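Ribonuclease VapC (Caulobacter crescentus, PDB 5K8J) probably acts as a magnesium-dependent ribonuclease, the toxic PIN-domain component of a toxin-antitoxin system. Local coordinates at residues Ala2-His12 and Ala107-Phe117; Leu33-Leu41 and Val94-Ala102. All coordinates share one frame; numbering follows the deposited sequence.

Contact 1: residues Ala2-His12 and Ala107-Phe117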
ATOM      1  N   ALA B   2      19.725  -6.721 -11.028  1.00 19.54           N
ATOM      2  CA  ALA B   2      20.353  -6.265  -9.783  1.00 16.79           C
ATOM      3  C   ALA B   2      20.508  -7.395  -8.768  1.00 17.09           C
ATOM      4  O   ALA B   2      19.795  -8.391  -8.818  1.00 14.82           O
ATOM      5  CB  ALA B   2      19.561  -5.135  -9.171  1.00 18.06           C
ATOM      6  N   TYR B   3      21.455  -7.202  -7.848  1.00 14.85           N
ATOM      7  CA  TYR B   3      21.816  -8.188  -6.833  1.00 14.04           C
ATOM      8  C   TYR B   3      21.798  -7.512  -5.476  1.00 17.16           C
ATOM      9  O   TYR B   3      22.269  -6.381  -5.338  1.00 18.72           O
ATOM     10  CB  TYR B   3      23.219  -8.776  -7.088  1.00 13.90           C
ATOM     11  CG  TYR B   3      23.299  -9.460  -8.430  1.00 15.64           C
ATOM     12  CD1 TYR B   3      22.917 -10.777  -8.570  1.00 16.27           C
ATOM     13  CD2 TYR B   3      23.714  -8.767  -9.554  1.00 19.02           C
ATOM     14  CE1 TYR B   3      22.964 -11.398  -9.792  1.00 15.46           C
ATOM     15  CE2 TYR B   3      23.766  -9.380 -10.789  1.00 18.20           C
ATOM     16  CZ  TYR B   3      23.393 -10.700 -10.899  1.00 24.46           C
ATOM     17  OH  TYR B   3      23.406 -11.344 -12.122  1.00 28.61           O
ATOM     18  N   VAL B   4      21.252  -8.205  -4.485  1.00 11.66           N
ATOM     19  CA  VAL B   4      21.412  -7.832  -3.075  1.00 11.08           C
ATOM     20  C   VAL B   4      22.407  -8.791  -2.443  1.00 13.89           C
ATOM     21  O   VAL B   4      22.215 -10.012  -2.502  1.00 13.50           O
ATOM     22  CB  VAL B   4      20.071  -7.891  -2.336  1.00 10.52           C
ATOM     23  CG1 VAL B   4      20.267  -7.634  -0.837  1.00 13.99           C
ATOM     24  CG2 VAL B   4      19.106  -6.870  -2.897  1.00 14.87           C
ATOM     25  N   LEU B   5      23.472  -8.260  -1.828  1.00 12.79           N
ATOM     26  CA  LEU B   5      24.469  -9.094  -1.181  1.00 14.09           C
ATOM     27  C   LEU B   5      24.002  -9.438   0.219  1.00 15.74           C
ATOM     28  O   LEU B   5      23.640  -8.542   0.987  1.00 20.36           O
ATOM     29  CB  LEU B   5      25.816  -8.367  -1.082  1.00 13.28           C
ATOM     30  CG  LEU B   5      26.437  -7.928  -2.403  1.00 16.80           C
ATOM     31  CD1 LEU B   5      27.891  -7.375  -2.185  1.00 21.44           C
ATOM     32  CD2 LEU B   5      26.492  -9.075  -3.401  1.00 19.23           C
ATOM     33  N   ASP B   6      24.046 -10.718   0.571  1.00 13.57           N
ATOM     34  CA  ASP B   6      23.779 -11.070   1.962  1.00 13.84           C
ATOM     35  C   ASP B   6      24.862 -10.475   2.859  1.00 15.66           C
ATOM     36  O   ASP B   6      25.980 -10.176   2.432  1.00 14.21           O
ATOM     37  CB  ASP B   6      23.711 -12.589   2.133  1.00 17.70           C
ATOM     38  CG  ASP B   6      22.962 -13.029   3.421  1.00 20.02           C
ATOM     39  OD1 ASP B   6      22.450 -12.155   4.186  1.00 18.85           O
ATOM     40  OD2 ASP B   6      22.888 -14.272   3.625  1.00 18.94           O
ATOM     41  N   THR B   7      24.531 -10.329   4.134  1.00 12.12           N
ATOM     42  CA  THR B   7      25.491  -9.685   5.042  1.00 13.31           C
ATOM     43  C   THR B   7      26.845 -10.387   5.048  1.00 16.71           C
ATOM     44  O   THR B   7      27.896  -9.727   5.091  1.00 14.76           O
ATOM     45  CB  THR B   7      24.913  -9.647   6.450  1.00 11.61           C
ATOM     46  OG1 THR B   7      23.702  -8.894   6.410  1.00 13.29           O
ATOM     47  CG2 THR B   7      25.892  -9.028   7.427  1.00 12.46           C
ATOM     48  N   ASN B   8      26.845 -11.726   5.068  1.00 15.15           N
ATOM     49  CA  ASN B   8      28.097 -12.478   5.148  1.00 17.46           C
ATOM     50  C   ASN B   8      28.989 -12.126   3.974  1.00 13.61           C
ATOM     51  O   ASN B   8      30.205 -11.975   4.120  1.00 14.26           O
ATOM     52  CB  ASN B   8      27.805 -13.979   5.149  1.00 23.08           C
ATOM     53  CG  ASN B   8      26.727 -14.374   4.060  1.00 56.90           C
ATOM     54  OD1 ASN B   8      26.622 -13.717   3.032  1.00 72.02           O
ATOM     55  ND2 ASN B   8      25.947 -15.423   4.303  1.00 56.39           N
ATOM     56  N   VAL B   9      28.392 -12.000   2.784  1.00 13.97           N
ATOM     57  CA  VAL B   9      29.154 -11.624   1.595  1.00 14.08           C
ATOM     58  C   VAL B   9      29.768 -10.240   1.784  1.00 17.72           C
ATOM     59  O   VAL B   9      30.945 -10.015   1.463  1.00 17.26           O
ATOM     60  CB  VAL B   9      28.256 -11.675   0.338  1.00 14.45           C
ATOM     61  CG1 VAL B   9      29.018 -11.215  -0.903  1.00 18.63           C
ATOM     62  CG2 VAL B   9      27.713 -13.084   0.115  1.00 19.19           C
ATOM     63  N   ALA B  10      28.967  -9.283   2.279  1.00 14.84           N
ATOM     64  CA  ALA B  10      29.476  -7.939   2.507  1.00 13.58           C
ATOM     65  C   ALA B  10      30.572  -7.923   3.563  1.00 16.79           C
ATOM     66  O   ALA B  10      31.517  -7.134   3.461  1.00 15.95           O
ATOM     67  CB  ALA B  10      28.337  -7.011   2.904  1.00 14.68           C
ATOM     68  N   ILE B  11      30.436  -8.730   4.615  1.00 16.53           N
ATOM     69  CA  ILE B  11      31.507  -8.851   5.611  1.00 14.98           C
ATOM     70  C   ILE B  11      32.807  -9.323   4.961  1.00 19.75           C
ATOM     71  O   ILE B  11      33.898  -8.808   5.259  1.00 20.68           O
ATOM     72  CB  ILE B  11      31.080  -9.784   6.767  1.00 14.88           C
ATOM     73  CG1 ILE B  11      30.078  -9.096   7.667  1.00 16.78           C
ATOM     74  CG2 ILE B  11      32.313 -10.233   7.615  1.00 21.32           C
ATOM     75  CD1 ILE B  11      29.419 -10.005   8.668  1.00 19.88           C
ATOM     76  N   HIS B  12      32.730 -10.333   4.097  1.00 16.98           N
ATOM     77  CA  HIS B  12      33.935 -10.834   3.449  1.00 20.28           C
ATOM     78  C   HIS B  12      34.562  -9.782   2.551  1.00 20.83           C
ATOM     79  O   HIS B  12      35.794  -9.701   2.441  1.00 21.18           O
ATOM     80  CB  HIS B  12      33.584 -12.113   2.681  1.00 20.45           C
ATOM     81  CG  HIS B  12      33.472 -13.315   3.578  1.00 20.63           C
ATOM     82  ND1 HIS B  12      34.302 -14.412   3.447  1.00 28.27           N
ATOM     83  CD2 HIS B  12      32.697 -13.560   4.662  1.00 22.42           C
ATOM     84  CE1 HIS B  12      34.014 -15.292   4.391  1.00 27.90           C
ATOM     85  NE2 HIS B  12      33.047 -14.799   5.144  1.00 23.27           N
ATOM     86  N   ALA B 107      15.304  -8.142  -7.242  1.00 12.83           N
ATOM     87  CA  ALA B 107      16.746  -8.354  -7.294  1.00 14.23           C
ATOM     88  C   ALA B 107      17.081  -9.784  -6.890  1.00 13.45           C
ATOM     89  O   ALA B 107      16.368 -10.397  -6.087  1.00 15.16           O
ATOM     90  CB  ALA B 107      17.465  -7.384  -6.357  1.00 13.49           C
ATOM     91  N   THR B 108      18.182 -10.300  -7.432  1.00 12.20           N
ATOM     92  CA  THR B 108      18.678 -11.615  -7.051  1.00 12.29           C
ATOM     93  C   THR B 108      19.494 -11.520  -5.773  1.00 14.38           C
ATOM     94  O   THR B 108      20.290 -10.592  -5.594  1.00 15.36           O
ATOM     95  CB  THR B 108      19.494 -12.184  -8.200  1.00 13.04           C
ATOM     96  OG1 THR B 108      18.623 -12.397  -9.322  1.00 15.30           O
ATOM     97  CG2 THR B 108      20.181 -13.510  -7.843  1.00 14.29           C
ATOM     98  N   PHE B 109      19.238 -12.455  -4.862  1.00 12.39           N
ATOM     99  CA  PHE B 109      19.863 -12.509  -3.541  1.00 12.42           C
ATOM    100  C   PHE B 109      21.079 -13.433  -3.588  1.00 13.01           C
ATOM    101  O   PHE B 109      20.970 -14.610  -3.974  1.00 14.97           O
ATOM    102  CB  PHE B 109      18.844 -12.975  -2.502  1.00 13.13           C
ATOM    103  CG  PHE B 109      19.343 -12.929  -1.099  1.00 15.69           C
ATOM    104  CD1 PHE B 109      19.649 -14.089  -0.440  1.00 14.98           C
ATOM    105  CD2 PHE B 109      19.539 -11.729  -0.453  1.00 26.94           C
ATOM    106  CE1 PHE B 109      20.127 -14.051   0.855  1.00 16.70           C
ATOM    107  CE2 PHE B 109      20.009 -11.702   0.855  1.00 24.20           C
ATOM    108  CZ  PHE B 109      20.289 -12.848   1.498  1.00 20.20           C
ATOM    109  N   VAL B 110      22.239 -12.907  -3.192  1.00 11.93           N
ATOM    110  CA  VAL B 110      23.518 -13.608  -3.259  1.00 12.47           C
ATOM    111  C   VAL B 110      23.968 -13.955  -1.844  1.00 12.29           C
ATOM    112  O   VAL B 110      24.105 -13.057  -0.997  1.00 12.47           O
ATOM    113  CB  VAL B 110      24.576 -12.732  -3.932  1.00 14.67           C
ATOM    114  CG1 VAL B 110      25.898 -13.451  -3.980  1.00 15.36           C
ATOM    115  CG2 VAL B 110      24.127 -12.353  -5.327  1.00 16.10           C
ATOM    116  N   THR B 111      24.189 -15.234  -1.584  1.00 12.63           N
ATOM    117  CA  THR B 111      24.378 -15.670  -0.205  1.00 17.26           C
ATOM    118  C   THR B 111      25.265 -16.901  -0.113  1.00 13.83           C
ATOM    119  O   THR B 111      25.348 -17.729  -1.031  1.00 14.74           O
ATOM    120  CB  THR B 111      23.032 -15.946   0.489  1.00 16.39           C
ATOM    121  OG1 THR B 111      23.261 -16.364   1.845  1.00 16.81           O
ATOM    122  CG2 THR B 111      22.274 -17.026  -0.204  1.00 14.60           C
ATOM    123  N   PHE B 112      25.976 -16.996   1.014  1.00 15.10           N
ATOM    124  CA  PHE B 112      26.655 -18.236   1.363  1.00 17.67           C
ATOM    125  C   PHE B 112      25.749 -19.254   2.042  1.00 22.15           C
ATOM    126  O   PHE B 112      26.189 -20.382   2.282  1.00 22.26           O
ATOM    127  CB  PHE B 112      27.795 -17.968   2.350  1.00 23.78           C
ATOM    128  CG  PHE B 112      28.859 -17.049   1.857  1.00 19.62           C
ATOM    129  CD1 PHE B 112      29.345 -17.127   0.575  1.00 24.78           C
ATOM    130  CD2 PHE B 112      29.424 -16.142   2.734  1.00 26.48           C
ATOM    131  CE1 PHE B 112      30.361 -16.265   0.155  1.00 33.96           C
ATOM    132  CE2 PHE B 112      30.427 -15.286   2.323  1.00 28.50           C
ATOM    133  CZ  PHE B 112      30.887 -15.341   1.037  1.00 28.31           C
ATOM    134  N   ASN B 113      24.532 -18.871   2.421  1.00 20.04           N
ATOM    135  CA  ASN B 113      23.671 -19.737   3.211  1.00 21.91           C
ATOM    136  C   ASN B 113      22.366 -20.001   2.483  1.00 14.74           C
ATOM    137  O   ASN B 113      21.301 -19.761   3.055  1.00 18.42           O
ATOM    138  CB  ASN B 113      23.319 -19.093   4.557  1.00 23.97           C
ATOM    139  CG  ASN B 113      24.524 -18.751   5.394  1.00 47.35           C
ATOM    140  OD1 ASN B 113      25.537 -19.437   5.355  1.00 64.09           O
ATOM    141  ND2 ASN B 113      24.402 -17.683   6.191  1.00 46.80           N
ATOM    142  N   ALA B 114      22.422 -20.501   1.243  1.00 20.36           N
ATOM    143  CA  ALA B 114      21.206 -20.592   0.441  1.00 19.81           C
ATOM    144  C   ALA B 114      20.150 -21.489   1.079  1.00 17.15           C
ATOM    145  O   ALA B 114      18.939 -21.235   0.915  1.00 17.17           O
ATOM    146  CB  ALA B 114      21.546 -21.101  -0.958  1.00 24.06           C
ATOM    147  N   ASP B 115      20.566 -22.492   1.843  1.00 20.16           N
ATOM    148  CA  ASP B 115      19.594 -23.424   2.413  1.00 23.76           C
ATOM    149  C   ASP B 115      18.631 -22.739   3.372  1.00 20.56           C
ATOM    150  O   ASP B 115      17.499 -23.210   3.533  1.00 24.83           O
ATOM    151  CB  ASP B 115      20.322 -24.565   3.121  1.00 35.52           C
ATOM    152  CG  ASP B 115      20.876 -25.582   2.148  1.00 50.49           C
ATOM    153  OD1 ASP B 115      20.395 -25.629   0.991  1.00 52.62           O
ATOM    154  OD2 ASP B 115      21.792 -26.331   2.539  1.00 58.89           O
ATOM    155  N   ASP B 116      19.031 -21.623   4.002  1.00 18.36           N
ATOM    156  CA  ASP B 116      18.144 -20.926   4.914  1.00 17.80           C
ATOM    157  C   ASP B 116      17.111 -20.053   4.193  1.00 18.20           C
ATOM    158  O   ASP B 116      16.319 -19.373   4.860  1.00 20.15           O
ATOM    159  CB  ASP B 116      18.935 -20.040   5.874  1.00 21.92           C
ATOM    160  CG  ASP B 116      19.487 -20.822   7.066  1.00 30.39           C
ATOM    161  OD1 ASP B 116      18.960 -21.925   7.348  1.00 26.88           O
ATOM    162  OD2 ASP B 116      20.452 -20.341   7.701  1.00 29.99           O
ATOM    163  N   PHE B 117      17.141 -20.028   2.860  1.00 17.33           N
ATOM    164  CA  PHE B 117      16.258 -19.197   2.059  1.00 13.56           C
ATOM    165  C   PHE B 117      15.379 -20.031   1.131  1.00 15.13           C
ATOM    166  O   PHE B 117      14.591 -19.456   0.352  1.00 19.64           O
ATOM    167  CB  PHE B 117      17.072 -18.180   1.243  1.00 13.90           C
ATOM    168  CG  PHE B 117      17.867 -17.238   2.091  1.00 13.94           C
ATOM    169  CD1 PHE B 117      19.104 -17.608   2.586  1.00 14.71           C
ATOM    170  CD2 PHE B 117      17.368 -15.995   2.415  1.00 14.76           C
ATOM    171  CE1 PHE B 117      19.821 -16.745   3.418  1.00 15.22           C
ATOM    172  CE2 PHE B 117      18.074 -15.138   3.224  1.00 15.89           C
ATOM    173  CZ  PHE B 117      19.315 -15.504   3.709  1.00 17.16           C
TER
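Asp6 and Thr111 meet where two parallel strands of the PIN-domain sheet, 3-5 and 108-111, reach their C-terminal ends, the usual place for an active site in an alpha/beta fold. Backbone bonds zip the strands together, among them Val4 N to Thr108 O (2.8 Å) and Asp6 N to Val110 O (2.8 Å). On one sheet face Tyr3 and Thr108 lie alongside, Tyr3 CD1 reaching Thr108 CB at 3.7 Å, with beta-branched Val110 beside them; Val4 and Phe109 point to the other, where Ile98 of helix 93-104 packs on both. Asp6, a predicted magnesium ligand, turns CG anti to its own N (chi1 -160°), which carries the carboxylate to the neighbouring strand. There Thr111 OG1 donates to the anti lone pair of Asp6 OD2 at 2.8 Å, while Thr7 N reaches Asp6 OD1 at 2.8 Å from above the carboxylate plane, so each oxygen has its own donor. Thr111 OG1 also accepts from Asn113 N, closing an ST turn. Phe109 CZ lies 3.3 Å from Asp6 CG, which probably limits how far the carboxylate can turn. Beyond the strands, Phe112 is wedged against helix 7-15: Val9 CG2 stands over the centre of its ring in a CH-pi contact, and its edge faces His12 in a T-shaped pair with planes at 70°. His12 ND1 is held by Asp17, while Phe112 CE2 lies 3.7 Å from His12 CD2.

Contact 2: residues Leu33-Leu41 and Val94-Ala102; sequences LSIISRVEL and VDRMIAAQA
A chi1 of 167° swings the Ser34 hydroxyl away from its own amide, beside the carbonyl carbon, while Gln101 sends an extended chain from helix 93-104 and twists its amide at the end (chi3 -81°), so that hydroxyl and carbonyl meet. Ser34 OG donates to Gln101 OE1 at a very short 2.5 Å, a distance to be read with some caution, in the carbonyl plane on a lone pair. The hydroxyl is used twice, since it also accepts from Ile36 N (2.9 Å) as the N-cap of helix 35-45. Serine suits this place because its short arm can cap the helix and still donate outward; glutamine suits the other side because its NE2 can reach back to the carbonyls of Leu69 and Asp70, by weak bonds.

Beyond this polar end the packing is mainly apolar. Ile36 is a knob in a hole formed by Val94, Met97, Ile98 and Gln101. Its two branches part: CG2 meets Val94 CG1 at 4.0 Å, whereas the side chain as a whole crosses that of Met97, a selenomethionine, at about a right angle, Ile36 CD1 touching Met97 CE at 3.8 Å. Ile98 extends CD1 to 3.5 Å from Ser37 OG. Glu40 and Val94 approach from opposite directions, Glu40 OE2 coming to 3.6 Å from Val94 CG1. Both polar ends find their main partner in Thr7 OG1; Glu40 OE1 forms a salt bridge with Arg74 of the VapB chain.

The short helical segments run at 140° to each other, with axes 10.2 Å apart, spanned here by Ile36, Val94, Met97 and Ile98. Helix 35-45 grows from the C-terminal end of strand 31-34, and helix 93-104 packs on the sheet: the alpha/beta arrangement of a PIN domain, with Asp95, a predicted magnesium ligand, on helix 93-104.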
ATOM      1  N   LEU B  33      23.167  -2.956  -1.307  1.00 12.83           N
ATOM      2  CA  LEU B  33      23.392  -3.322   0.083  1.00 11.80           C
ATOM      3  C   LEU B  33      22.147  -2.974   0.897  1.00 15.34           C
ATOM      4  O   LEU B  33      21.667  -1.834   0.839  1.00 17.59           O
ATOM      5  CB  LEU B  33      24.597  -2.548   0.634  1.00 18.22           C
ATOM      6  CG  LEU B  33      25.106  -3.011   1.992  1.00 24.68           C
ATOM      7  CD1 LEU B  33      25.697  -4.408   1.906  1.00 26.13           C
ATOM      8  CD2 LEU B  33      26.159  -2.028   2.471  1.00 24.47           C
ATOM      9  N   SER B  34      21.681  -3.918   1.714  1.00 14.04           N
ATOM     10  CA  SER B  34      20.585  -3.638   2.644  1.00  9.47           C
ATOM     11  C   SER B  34      21.066  -2.781   3.815  1.00 13.64           C
ATOM     12  O   SER B  34      22.153  -2.998   4.349  1.00 12.04           O
ATOM     13  CB  SER B  34      20.046  -4.945   3.183  1.00 10.17           C
ATOM     14  OG  SER B  34      19.213  -4.677   4.288  1.00 14.28           O
ATOM     15  N   ILE B  35      20.228  -1.826   4.239  1.00 11.82           N
ATOM     16  CA  ILE B  35      20.509  -1.052   5.451  1.00 11.35           C
ATOM     17  C   ILE B  35      20.642  -1.970   6.658  1.00 11.28           C
ATOM     18  O   ILE B  35      21.333  -1.634   7.626  1.00 11.78           O
ATOM     19  CB  ILE B  35      19.411   0.003   5.649  1.00 11.30           C
ATOM     20  CG1 ILE B  35      19.831   1.061   6.700  1.00 16.49           C
ATOM     21  CG2 ILE B  35      18.089  -0.626   6.082  1.00 11.79           C
ATOM     22  CD1 ILE B  35      20.756   2.061   6.185  1.00 21.20           C
ATOM     23  N   ILE B  36      19.960  -3.110   6.649  1.00 11.85           N
ATOM     24  CA  ILE B  36      20.080  -4.058   7.746  1.00 11.52           C
ATOM     25  C   ILE B  36      21.486  -4.636   7.774  1.00 13.06           C
ATOM     26  O   ILE B  36      22.115  -4.736   8.834  1.00 12.15           O
ATOM     27  CB  ILE B  36      19.010  -5.174   7.645  1.00 12.68           C
ATOM     28  CG1 ILE B  36      17.592  -4.583   7.554  1.00 13.01           C
ATOM     29  CG2 ILE B  36      19.142  -6.107   8.819  1.00 14.58           C
ATOM     30  CD1 ILE B  36      17.230  -3.579   8.665  1.00 13.90           C
ATOM     31  N   SER B  37      22.039  -4.976   6.603  1.00 11.83           N
ATOM     32  CA  SER B  37      23.442  -5.358   6.547  1.00  9.42           C
ATOM     33  C   SER B  37      24.352  -4.228   7.016  1.00 10.41           C
ATOM     34  O   SER B  37      25.370  -4.481   7.681  1.00 13.17           O
ATOM     35  CB  SER B  37      23.837  -5.766   5.122  1.00 12.44           C
ATOM     36  OG  SER B  37      23.048  -6.829   4.630  1.00 13.59           O
ATOM     37  N   ARG B  38      24.046  -2.987   6.634  1.00 11.85           N
ATOM     38  CA  ARG B  38      24.826  -1.867   7.138  1.00 12.03           C
ATOM     39  C   ARG B  38      24.866  -1.887   8.664  1.00 15.43           C
ATOM     40  O   ARG B  38      25.937  -1.772   9.256  1.00 14.27           O
ATOM     41  CB  ARG B  38      24.289  -0.522   6.628  1.00 10.02           C
ATOM     42  CG  ARG B  38      25.045   0.641   7.221  1.00 11.44           C
ATOM     43  CD  ARG B  38      24.728   2.022   6.653  1.00 13.17           C
ATOM     44  NE  ARG B  38      25.403   2.959   7.551  1.00 12.39           N
ATOM     45  CZ  ARG B  38      25.006   4.191   7.842  1.00 14.26           C
ATOM     46  NH1 ARG B  38      23.979   4.742   7.228  1.00 14.68           N
ATOM     47  NH2 ARG B  38      25.665   4.896   8.757  1.00 14.75           N
ATOM     48  N   VAL B  39      23.726  -2.086   9.319  1.00 12.90           N
ATOM     49  CA  VAL B  39      23.708  -2.118  10.782  1.00 11.78           C
ATOM     50  C   VAL B  39      24.655  -3.192  11.298  1.00 12.56           C
ATOM     51  O   VAL B  39      25.418  -2.979  12.253  1.00 12.34           O
ATOM     52  CB  VAL B  39      22.280  -2.338  11.301  1.00  9.44           C
ATOM     53  CG1 VAL B  39      22.276  -2.727  12.770  1.00 10.28           C
ATOM     54  CG2 VAL B  39      21.485  -1.046  11.090  1.00 12.51           C
ATOM     55  N   GLU B  40      24.588  -4.373  10.703  1.00 10.56           N
ATOM     56  CA  GLU B  40      25.461  -5.453  11.129  1.00 10.20           C
ATOM     57  C   GLU B  40      26.920  -5.105  10.887  1.00 12.10           C
ATOM     58  O   GLU B  40      27.768  -5.365  11.753  1.00 14.51           O
ATOM     59  CB  GLU B  40      25.063  -6.749  10.424  1.00 14.08           C
ATOM     60  CG  GLU B  40      23.660  -7.226  10.733  1.00 13.15           C
ATOM     61  CD  GLU B  40      23.422  -8.594  10.104  1.00 17.22           C
ATOM     62  OE1 GLU B  40      23.930  -9.579  10.699  1.00 18.55           O
ATOM     63  OE2 GLU B  40      22.836  -8.660   8.978  1.00 17.17           O
ATOM     64  N   LEU B  41      27.230  -4.496   9.728  1.00 12.66           N
ATOM     65  CA  LEU B  41      28.609  -4.116   9.377  1.00 12.10           C
ATOM     66  C   LEU B  41      29.146  -3.047  10.314  1.00 14.39           C
ATOM     67  O   LEU B  41      30.335  -3.073  10.690  1.00 14.90           O
ATOM     68  CB  LEU B  41      28.651  -3.621   7.930  1.00 12.50           C
ATOM     69  CG  LEU B  41      28.477  -4.716   6.882  1.00 15.55           C
ATOM     70  CD1 LEU B  41      27.999  -4.166   5.551  1.00 17.27           C
ATOM     71  CD2 LEU B  41      29.797  -5.465   6.690  1.00 16.25           C
ATOM     72  N   VAL B  94      16.312 -11.783  10.370  1.00 12.54           N
ATOM     73  CA  VAL B  94      17.176 -10.881   9.590  1.00 12.85           C
ATOM     74  C   VAL B  94      17.290 -11.363   8.148  1.00 12.34           C
ATOM     75  O   VAL B  94      17.151 -10.575   7.203  1.00 13.42           O
ATOM     76  CB  VAL B  94      18.571 -10.762  10.230  1.00 14.67           C
ATOM     77  CG1 VAL B  94      19.511 -10.041   9.267  1.00 15.01           C
ATOM     78  CG2 VAL B  94      18.481  -9.994  11.532  1.00 16.52           C
ATOM     79  N   ASP B  95      17.558 -12.656   7.977  1.00 13.56           N
ATOM     80  CA  ASP B  95      17.584 -13.305   6.664  1.00 13.28           C
ATOM     81  C   ASP B  95      16.366 -12.913   5.839  1.00 12.11           C
ATOM     82  O   ASP B  95      16.457 -12.522   4.660  1.00 13.11           O
ATOM     83  CB  ASP B  95      17.547 -14.840   6.818  1.00 16.67           C
ATOM     84  CG  ASP B  95      18.861 -15.484   7.223  1.00 19.47           C
ATOM     85  OD1 ASP B  95      19.936 -14.871   7.097  1.00 18.12           O
ATOM     86  OD2 ASP B  95      18.792 -16.702   7.602  1.00 21.40           O
ATOM     87  N   ARG B  96      15.193 -13.090   6.430  1.00 10.55           N
ATOM     88  CA  ARG B  96      13.962 -12.846   5.697  1.00  9.39           C
ATOM     89  C   ARG B  96      13.702 -11.355   5.442  1.00 11.09           C
ATOM     90  O   ARG B  96      13.098 -10.982   4.427  1.00 11.86           O
ATOM     91  CB  ARG B  96      12.821 -13.517   6.468  1.00 12.68           C
ATOM     92  CG  ARG B  96      12.865 -15.025   6.381  1.00 13.74           C
ATOM     93  CD  ARG B  96      11.956 -15.645   7.409  1.00 14.19           C
ATOM     94  NE  ARG B  96      11.851 -17.082   7.196  1.00 13.57           N
ATOM     95  CZ  ARG B  96      10.935 -17.843   7.788  1.00 14.02           C
ATOM     96  NH1 ARG B  96      10.082 -17.283   8.610  1.00 14.47           N
ATOM     97  NH2 ARG B  96      10.848 -19.150   7.540  1.00 14.79           N
HETATM   98  N   MSE B  97      14.170 -10.463   6.325  1.00 10.65           N
HETATM   99  CA  MSE B  97      14.084  -9.031   6.080  1.00 10.16           C
HETATM  100  C   MSE B  97      14.896  -8.651   4.843  1.00  8.26           C
HETATM  101  O   MSE B  97      14.414  -7.902   4.000  1.00 11.46           O
HETATM  102  CB  MSE B  97      14.577  -8.242   7.304  1.00 10.62           C
HETATM  103  CG  MSE B  97      13.613  -8.280   8.484  1.00  9.57           C
HETATM  104 SE   MSE B  97      14.369  -7.281  10.001  0.87 15.86          SE
HETATM  105  CE  MSE B  97      14.093  -5.552   9.365  1.00 16.72           C
ATOM    106  N   ILE B  98      16.129  -9.155   4.765  1.00 10.51           N
ATOM    107  CA  ILE B  98      16.951  -8.794   3.615  1.00 10.89           C
ATOM    108  C   ILE B  98      16.385  -9.418   2.337  1.00 10.12           C
ATOM    109  O   ILE B  98      16.304  -8.767   1.279  1.00 12.41           O
ATOM    110  CB  ILE B  98      18.416  -9.184   3.868  1.00 12.56           C
ATOM    111  CG1 ILE B  98      18.920  -8.483   5.142  1.00 13.15           C
ATOM    112  CG2 ILE B  98      19.256  -8.784   2.636  1.00 12.52           C
ATOM    113  CD1 ILE B  98      20.302  -8.874   5.558  1.00 16.68           C
ATOM    114  N   ALA B  99      15.970 -10.679   2.408  1.00 12.26           N
ATOM    115  CA  ALA B  99      15.324 -11.294   1.256  1.00  9.56           C
ATOM    116  C   ALA B  99      14.075 -10.533   0.830  1.00 13.35           C
ATOM    117  O   ALA B  99      13.795 -10.399  -0.368  1.00 11.82           O
ATOM    118  CB  ALA B  99      14.971 -12.749   1.572  1.00 11.59           C
ATOM    119  N   ALA B 100      13.306 -10.020   1.798  1.00 10.75           N
ATOM    120  CA  ALA B 100      12.114  -9.227   1.494  1.00 10.37           C
ATOM    121  C   ALA B 100      12.460  -7.976   0.692  1.00 12.45           C
ATOM    122  O   ALA B 100      11.708  -7.552  -0.186  1.00 12.25           O
ATOM    123  CB  ALA B 100      11.406  -8.849   2.806  1.00 13.81           C
ATOM    124  N   GLN B 101      13.602  -7.366   0.983  1.00 11.69           N
ATOM    125  CA  GLN B 101      14.005  -6.198   0.225  1.00 12.25           C
ATOM    126  C   GLN B 101      14.382  -6.579  -1.198  1.00  9.61           C
ATOM    127  O   GLN B 101      14.082  -5.850  -2.141  1.00 12.52           O
ATOM    128  CB  GLN B 101      15.193  -5.549   0.903  1.00 11.70           C
ATOM    129  CG  GLN B 101      14.841  -4.988   2.262  1.00 10.10           C
ATOM    130  CD  GLN B 101      16.055  -4.411   2.934  1.00 13.46           C
ATOM    131  OE1 GLN B 101      16.832  -5.143   3.510  1.00 14.36           O
ATOM    132  NE2 GLN B 101      16.221  -3.088   2.874  1.00 14.90           N
ATOM    133  N   ALA B 102      15.076  -7.697  -1.346  1.00 11.67           N
ATOM    134  CA  ALA B 102      15.390  -8.196  -2.677  1.00 10.02           C
ATOM    135  C   ALA B 102      14.121  -8.466  -3.474  1.00 13.91           C
ATOM    136  O   ALA B 102      14.025  -8.112  -4.657  1.00 13.71           O
ATOM    137  CB  ALA B 102      16.231  -9.465  -2.539  1.00 11.70           C
TER

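Overall arrangement
From the N terminus the chain lays down strand 3-5 and helix 7-15, then continues through strand 31-34 into helix 35-45. Helices 49-65 and 73-86 follow before helix 93-104 returns to close contact 2. Strand 108-111 comes directly after that helix and closes contact 1 beside the first strand, so contact 2 is nested inside the longer loop. Contact 1 joins neighbouring strands of the sheet, and contact 2 ties the end of strand 31-34 and the start of helix 35-45 to helix 93-104. Thr7 links them through probable hydrogen bonds to Ser37 and Glu40, while Phe109 packs on Ile98. Together they bring Asp6 and Asp95, both predicted magnesium ligands, into one region.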